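Stringent starvation protein A homolog (PDB 3LYK) probably forms an equimolar complex with the RNA polymerase holoenzyme, but not with the core enzyme. Local coordinates at residues 74-79 / 83-88. Sequence-based numbering, arbitrary orientation.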
ATOM      1  N   TYR B  74       6.562  -4.516   8.061  1.00 15.64           N
ATOM      2  CA  TYR B  74       7.814  -5.201   8.361  1.00 15.55           C
ATOM      3  C   TYR B  74       8.128  -5.258   9.870  1.00 16.12           C
ATOM      4  O   TYR B  74       8.525  -6.317  10.422  1.00 15.24           O
ATOM      5  CB  TYR B  74       8.951  -4.515   7.594  1.00 15.55           C
ATOM      6  CG  TYR B  74      10.354  -4.928   8.065  1.00 17.30           C
ATOM      7  CD1 TYR B  74      10.861  -6.206   7.775  1.00 18.72           C
ATOM      8  CD2 TYR B  74      11.159  -4.047   8.815  1.00 15.09           C
ATOM      9  CE1 TYR B  74      12.152  -6.612   8.223  1.00 19.97           C
ATOM     10  CE2 TYR B  74      12.416  -4.439   9.254  1.00 18.35           C
ATOM     11  CZ  TYR B  74      12.908  -5.716   8.951  1.00 21.58           C
ATOM     12  OH  TYR B  74      14.159  -6.094   9.364  1.00 20.34           O
ATOM     13  N   LEU B  75       7.960  -4.124  10.551  1.00 15.73           N
ATOM     14  CA  LEU B  75       8.318  -4.087  11.991  1.00 16.12           C
ATOM     15  C   LEU B  75       7.324  -4.942  12.783  1.00 17.10           C
ATOM     16  O   LEU B  75       7.736  -5.679  13.694  1.00 17.13           O
ATOM     17  CB  LEU B  75       8.314  -2.645  12.508  1.00 14.31           C
ATOM     18  CG  LEU B  75       9.435  -1.780  11.966  1.00 16.44           C
ATOM     19  CD1 LEU B  75       9.234  -0.275  12.264  1.00 15.04           C
ATOM     20  CD2 LEU B  75      10.834  -2.254  12.469  1.00 15.13           C
ATOM     21  N   ASP B  76       6.026  -4.858  12.456  1.00 16.74           N
ATOM     22  CA  ASP B  76       5.044  -5.654  13.149  1.00 17.61           C
ATOM     23  C   ASP B  76       5.275  -7.161  12.942  1.00 18.61           C
ATOM     24  O   ASP B  76       5.058  -7.949  13.881  1.00 19.03           O
ATOM     25  CB  ASP B  76       3.617  -5.303  12.705  1.00 17.77           C
ATOM     26  CG  ASP B  76       2.561  -5.816  13.680  1.00 21.00           C
ATOM     27  OD1 ASP B  76       2.648  -5.479  14.910  1.00 18.81           O
ATOM     28  OD2 ASP B  76       1.610  -6.550  13.239  1.00 19.84           O
ATOM     29  N   GLU B  77       5.676  -7.563  11.726  1.00 18.09           N
ATOM     30  CA  GLU B  77       6.003  -8.982  11.445  1.00 18.88           C
ATOM     31  C   GLU B  77       7.322  -9.417  12.092  1.00 19.19           C
ATOM     32  O   GLU B  77       7.422 -10.506  12.655  1.00 19.55           O
ATOM     33  CB  GLU B  77       6.005  -9.278   9.921  1.00 18.46           C
ATOM     34  CG  GLU B  77       4.613  -9.081   9.277  1.00 19.04           C
ATOM     35  CD  GLU B  77       4.596  -9.172   7.725  1.00 23.53           C
ATOM     36  OE1 GLU B  77       5.655  -9.409   7.078  1.00 21.89           O
ATOM     37  OE2 GLU B  77       3.502  -9.010   7.156  1.00 22.80           O
ATOM     38  N   ARG B  78       8.351  -8.595  12.017  1.00 19.18           N
ATOM     39  CA  ARG B  78       9.617  -9.010  12.607  1.00 20.54           C
ATOM     40  C   ARG B  78       9.597  -9.001  14.159  1.00 21.32           C
ATOM     41  O   ARG B  78      10.161  -9.894  14.797  1.00 22.41           O
ATOM     42  CB  ARG B  78      10.740  -8.127  12.136  1.00 22.04           C
ATOM     43  CG  ARG B  78      12.101  -8.561  12.736  1.00 25.36           C
ATOM     44  CD  ARG B  78      13.227  -7.958  11.950  1.00 30.17           C
ATOM     45  NE  ARG B  78      14.502  -8.102  12.649  1.00 34.71           N
ATOM     46  CZ  ARG B  78      15.534  -7.249  12.545  1.00 40.21           C
ATOM     47  NH1 ARG B  78      16.651  -7.469  13.248  1.00 42.93           N
ATOM     48  NH2 ARG B  78      15.462  -6.150  11.779  1.00 38.55           N
ATOM     49  N   PHE B  79       8.907  -8.021  14.747  1.00 20.43           N
ATOM     50  CA  PHE B  79       8.836  -7.814  16.192  1.00 20.58           C
ATOM     51  C   PHE B  79       7.389  -7.949  16.655  1.00 21.73           C
ATOM     52  O   PHE B  79       6.661  -6.957  16.718  1.00 21.40           O
ATOM     53  CB  PHE B  79       9.393  -6.410  16.551  1.00 19.60           C
ATOM     54  CG  PHE B  79      10.813  -6.200  16.084  1.00 18.85           C
ATOM     55  CD1 PHE B  79      11.865  -6.886  16.694  1.00 16.04           C
ATOM     56  CD2 PHE B  79      11.088  -5.351  15.011  1.00 16.79           C
ATOM     57  CE1 PHE B  79      13.215  -6.716  16.244  1.00 15.73           C
ATOM     58  CE2 PHE B  79      12.423  -5.155  14.558  1.00 17.91           C
ATOM     59  CZ  PHE B  79      13.496  -5.842  15.174  1.00 15.59           C
ATOM     60  N   PRO B  83       1.413  -6.713  19.657  1.00 23.83           N
ATOM     61  CA  PRO B  83       0.842  -6.799  18.300  1.00 22.85           C
ATOM     62  C   PRO B  83       0.145  -5.481  17.916  1.00 22.70           C
ATOM     63  O   PRO B  83      -0.642  -4.927  18.695  1.00 23.25           O
ATOM     64  CB  PRO B  83      -0.156  -7.995  18.386  1.00 23.50           C
ATOM     65  CG  PRO B  83      -0.442  -8.165  19.948  1.00 25.84           C
ATOM     66  CD  PRO B  83       0.836  -7.677  20.631  1.00 23.16           C
ATOM     67  N   LEU B  84       0.463  -4.943  16.746  1.00 20.23           N
ATOM     68  CA  LEU B  84      -0.217  -3.733  16.289  1.00 19.53           C
ATOM     69  C   LEU B  84      -1.252  -4.035  15.185  1.00 19.99           C
ATOM     70  O   LEU B  84      -1.879  -3.129  14.619  1.00 18.97           O
ATOM     71  CB  LEU B  84       0.833  -2.708  15.824  1.00 18.54           C
ATOM     72  CG  LEU B  84       1.855  -2.290  16.901  1.00 18.93           C
ATOM     73  CD1 LEU B  84       2.840  -1.250  16.351  1.00 19.19           C
ATOM     74  CD2 LEU B  84       1.099  -1.673  18.100  1.00 17.99           C
HETATM   75  N   MSE B  85      -1.417  -5.315  14.867  1.00 20.70           N
HETATM   76  CA  MSE B  85      -2.526  -5.773  13.962  1.00 22.67           C
HETATM   77  C   MSE B  85      -3.171  -6.969  14.586  1.00 22.75           C
HETATM   78  O   MSE B  85      -2.558  -7.651  15.400  1.00 21.87           O
HETATM   79  CB  MSE B  85      -1.918  -6.228  12.654  1.00 22.16           C
HETATM   80  CG  MSE B  85      -1.209  -5.111  12.026  1.00 27.78           C
HETATM   81 SE   MSE B  85      -2.392  -4.335  10.711  1.00 47.56          SE
HETATM   82  CE  MSE B  85      -1.288  -5.396   9.550  1.00 19.54           C
ATOM     83  N   GLN B  86      -4.387  -7.271  14.195  1.00 23.99           N
ATOM     84  CA  GLN B  86      -4.974  -8.489  14.738  1.00 25.45           C
ATOM     85  C   GLN B  86      -4.458  -9.662  13.991  1.00 23.72           C
ATOM     86  O   GLN B  86      -3.654  -9.546  13.076  1.00 22.95           O
ATOM     87  CB  GLN B  86      -6.470  -8.442  14.620  1.00 26.97           C
ATOM     88  CG  GLN B  86      -6.951  -7.073  14.896  1.00 32.50           C
ATOM     89  CD  GLN B  86      -8.325  -7.076  15.446  1.00 39.60           C
ATOM     90  OE1 GLN B  86      -8.802  -8.083  15.966  1.00 42.08           O
ATOM     91  NE2 GLN B  86      -8.983  -5.949  15.342  1.00 43.53           N
ATOM     92  N   VAL B  87      -4.952 -10.798  14.402  1.00 25.02           N
ATOM     93  CA  VAL B  87      -4.453 -12.096  14.001  1.00 26.42           C
ATOM     94  C   VAL B  87      -5.231 -12.579  12.754  1.00 25.32           C
ATOM     95  O   VAL B  87      -4.670 -13.205  11.846  1.00 25.91           O
ATOM     96  CB  VAL B  87      -4.667 -13.044  15.241  1.00 27.87           C
ATOM     97  CG1 VAL B  87      -4.265 -14.479  14.967  1.00 28.47           C
ATOM     98  CG2 VAL B  87      -3.843 -12.476  16.469  1.00 30.32           C
ATOM     99  N   TYR B  88      -6.512 -12.253  12.713  1.00 24.34           N
ATOM    100  CA  TYR B  88      -7.449 -12.888  11.791  1.00 23.68           C
ATOM    101  C   TYR B  88      -7.620 -12.119  10.470  1.00 21.97           C
ATOM    102  O   TYR B  88      -7.594 -10.906  10.453  1.00 20.96           O
ATOM    103  CB  TYR B  88      -8.787 -13.150  12.524  1.00 24.23           C
ATOM    104  CG  TYR B  88      -8.595 -14.195  13.595  1.00 26.03           C
ATOM    105  CD1 TYR B  88      -8.503 -15.543  13.259  1.00 27.91           C
ATOM    106  CD2 TYR B  88      -8.424 -13.834  14.944  1.00 30.96           C
ATOM    107  CE1 TYR B  88      -8.258 -16.529  14.223  1.00 32.01           C
ATOM    108  CE2 TYR B  88      -8.196 -14.821  15.945  1.00 33.67           C
ATOM    109  CZ  TYR B  88      -8.115 -16.166  15.573  1.00 35.38           C
ATOM    110  OH  TYR B  88      -7.911 -17.143  16.532  1.00 37.38           O
TER
HETATM  111  O   HOH W   1       0.664  -7.862  15.144  1.00 25.30           O
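Asp76, in the last turn of helix 68-78, comes closest to Leu84 in the irregular linker 83-88, their CA atoms 6.4 Å apart. In this glutathione S-transferase fold the linker carries the chain from the thioredoxin-like N-terminal domain to the all-helical C-terminal domain, and Tyr88 is the N-cap residue of helix 89-115. Before that, the chain turns back past the end of the helix it has just left. The link across the segments is almost entirely the work of the Asp76 carboxylate. Its CG lies anti to the backbone N (chi1 -163°), which carries the two oxygens out toward the linker. OD1 accepts a hydrogen bond from Leu84 N at 2.9 Å, the donor approaching from the syn side, 26° out of the carboxylate plane, with an N-H...O angle of 158°. Aspartate suits this place because its short side chain places an acceptor next to a backbone N-H. The same OD1 forms a salt bridge with Lys28, whose NZ also donates to Phe79 O, so one lysine ties the carboxylate to the helix end; its charge probably favours the ionised acid. Leu84 and Met85, a selenomethionine, are apolar and both are buried: Leu84 packs on Val24 and Glu27 of helix 16-27, Met85 on Arg92, Arg96 and Met99 of helix 89-115. Leu84 CB rests 3.4 Å from Asp76 OD1, while Met85 CG crosses Asp76 OD2 at 3.4 Å. A water completes the link, donating to Asp76 OD2 at an unusually short 2.5 Å and to Met85 O at 3.2 Å.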